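Local coordinates for beta-ketoacyl-[acyl-carrier-protein] synthase III (Pseudomonas aeruginosa, PDB 2X3E), which probably catalyses the first condensation of fatty acid synthesis, joining an acetyl group from acetyl-CoA to two carbons of malonyl-ACP, at residues L51-L56 and T80-F85. The protein carries 1 engineered substitution. Residues are numbered along the deposited sequence; the frame is centred on the assembly and turned at random.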
loop_
_atom_site.group_PDB
_atom_site.type_symbol
_atom_site.label_atom_id
_atom_site.label_comp_id
_atom_site.label_asym_id
_atom_site.label_seq_id
_atom_site.Cartn_x
_atom_site.Cartn_y
_atom_site.Cartn_z
ATOM N N LEU A 51 -9.580 13.475 -15.109
ATOM C CA LEU A 51 -8.905 12.181 -15.008
ATOM C C LEU A 51 -8.387 11.951 -13.592
ATOM O O LEU A 51 -7.947 12.889 -12.928
ATOM C CB LEU A 51 -7.739 12.097 -16.004
ATOM C CG LEU A 51 -8.104 12.229 -17.486
ATOM C CD1 LEU A 51 -6.871 12.043 -18.335
ATOM C CD2 LEU A 51 -9.169 11.222 -17.894
ATOM N N GLY A 52 -8.465 10.706 -13.131
ATOM C CA GLY A 52 -7.923 10.312 -11.832
ATOM C C GLY A 52 -6.597 9.592 -11.985
ATOM O O GLY A 52 -6.125 9.361 -13.107
ATOM N N SER A 53 -5.992 9.231 -10.857
ATOM C CA SER A 53 -4.756 8.452 -10.868
ATOM C C SER A 53 -4.918 7.143 -11.643
ATOM O O SER A 53 -4.012 6.736 -12.374
ATOM C CB SER A 53 -4.282 8.174 -9.437
ATOM O OG SER A 53 -3.841 9.381 -8.821
ATOM N N GLY A 54 -6.065 6.487 -11.489
ATOM C CA GLY A 54 -6.337 5.231 -12.189
ATOM C C GLY A 54 -6.241 5.378 -13.701
ATOM O O GLY A 54 -5.609 4.563 -14.370
ATOM N N ASP A 55 -6.862 6.431 -14.226
ATOM C CA ASP A 55 -6.820 6.739 -15.655
ATOM C C ASP A 55 -5.381 6.934 -16.154
ATOM O O ASP A 55 -5.010 6.408 -17.201
ATOM C CB ASP A 55 -7.631 8.002 -15.966
ATOM C CG ASP A 55 -9.118 7.858 -15.660
ATOM O OD1 ASP A 55 -9.734 6.846 -16.071
ATOM O OD2 ASP A 55 -9.677 8.779 -15.026
ATOM N N LEU A 56 -4.577 7.696 -15.409
ATOM C CA LEU A 56 -3.193 7.967 -15.807
ATOM C C LEU A 56 -2.359 6.695 -15.731
ATOM O O LEU A 56 -1.532 6.417 -16.613
ATOM C CB LEU A 56 -2.555 9.041 -14.918
ATOM C CG LEU A 56 -3.240 10.406 -14.786
ATOM C CD1 LEU A 56 -2.294 11.398 -14.100
ATOM C CD2 LEU A 56 -3.701 10.953 -16.133
ATOM N N THR A 80 0.922 5.183 -4.841
ATOM C CA THR A 80 0.114 6.411 -4.915
ATOM C C THR A 80 -0.369 6.879 -3.543
ATOM O O THR A 80 -0.549 6.070 -2.629
ATOM C CB THR A 80 -1.133 6.242 -5.844
ATOM O OG1 THR A 80 -1.739 7.516 -6.088
ATOM C CG2 THR A 80 -2.185 5.303 -5.242
ATOM N N SER A 81 -0.559 8.190 -3.419
ATOM C CA SER A 81 -1.223 8.809 -2.265
ATOM C C SER A 81 -2.542 9.478 -2.686
ATOM O O SER A 81 -3.164 10.189 -1.897
ATOM C CB SER A 81 -0.310 9.860 -1.634
ATOM O OG SER A 81 0.964 9.320 -1.342
ATOM N N THR A 82 -2.952 9.257 -3.934
ATOM C CA THR A 82 -4.116 9.926 -4.504
ATOM C C THR A 82 -4.922 8.910 -5.295
ATOM O O THR A 82 -5.194 9.089 -6.490
ATOM C CB THR A 82 -3.685 11.103 -5.398
ATOM O OG1 THR A 82 -2.692 10.654 -6.328
ATOM C CG2 THR A 82 -3.110 12.230 -4.556
ATOM N N GLY A 83 -5.284 7.821 -4.618
ATOM C CA GLY A 83 -6.099 6.772 -5.222
ATOM C C GLY A 83 -7.471 7.303 -5.597
ATOM O O GLY A 83 -7.917 8.310 -5.053
ATOM N N ASP A 84 -8.130 6.620 -6.530
ATOM C CA ASP A 84 -9.450 7.021 -7.004
ATOM C C ASP A 84 -10.500 6.950 -5.894
ATOM O O ASP A 84 -11.451 7.734 -5.899
ATOM C CB ASP A 84 -9.917 6.140 -8.171
ATOM C CG ASP A 84 -9.046 6.272 -9.419
ATOM O OD1 ASP A 84 -8.196 7.186 -9.504
ATOM O OD2 ASP A 84 -9.220 5.431 -10.329
ATOM N N PHE A 85 -10.327 6.013 -4.961
ATOM C CA PHE A 85 -11.270 5.806 -3.861
ATOM C C PHE A 85 -10.549 5.800 -2.513
ATOM O O PHE A 85 -9.320 5.762 -2.453
ATOM C CB PHE A 85 -12.043 4.480 -4.038
ATOM C CG PHE A 85 -12.198 4.047 -5.470
ATOM C CD1 PHE A 85 -13.118 4.662 -6.303
ATOM C CD2 PHE A 85 -11.417 3.022 -5.989
ATOM C CE1 PHE A 85 -13.260 4.258 -7.621
ATOM C CE2 PHE A 85 -11.558 2.624 -7.303
ATOM C CZ PHE A 85 -12.469 3.247 -8.118
HETATM O O HOH W 1 -7.286 9.605 -8.355
HETATM O O HOH W 2 -9.008 7.182 -12.523
#
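Asp84 OD1 takes two hydrogen bonds, one from the backbone N of Gly54 at 3.0 Å and nearly straight (167°), the other from water 1. In this thiolase-fold enzyme the carboxylate thus meets the N-terminus of helix 53-68 from the loop that follows strand 75-79. The first-turn N-H groups have no carbonyl of a preceding turn to bind, and an aspartate suits the place: its charge probably interacts well with the helix dipole. The first torsion of Asp84 sets CG beside its own backbone N, anti to the carbonyl carbon. Gly54 N meets OD1 on its syn side, 20° out of the carboxylate plane. OD2 lies 3.4 Å from Gly54 CA, an approach for which a residue without a side chain is suited.

Two waters complete the junction. Water 1 accepts from Ser53 N and donates to Asp84 OD1 and to Thr82 O; water 2 accepts from Asp55 N and donates to Asp84 OD2, so successive N-H groups of the first turn are served directly or through water. Within the turn, Asp55 OD2 folds back to accept from Gly52 N, the N-cap residue, at 3.0 Å.

Thr80 OG1 accepts from Thr82 N, an ST turn that bends the loop; it also hydrogen-bonds to Val139 O and Asp140 OD1, while Thr82 OG1 hydrogen-bonds to Asp140 OD1 and Thr141 N. Ser53, small enough to be buried here, hydrogen-bonds through OG to Thr141 OG1. Across the contact its OG donates to Thr82 O at 2.7 Å, approaching from above the carbonyl plane with a C=O...OG angle of 137°.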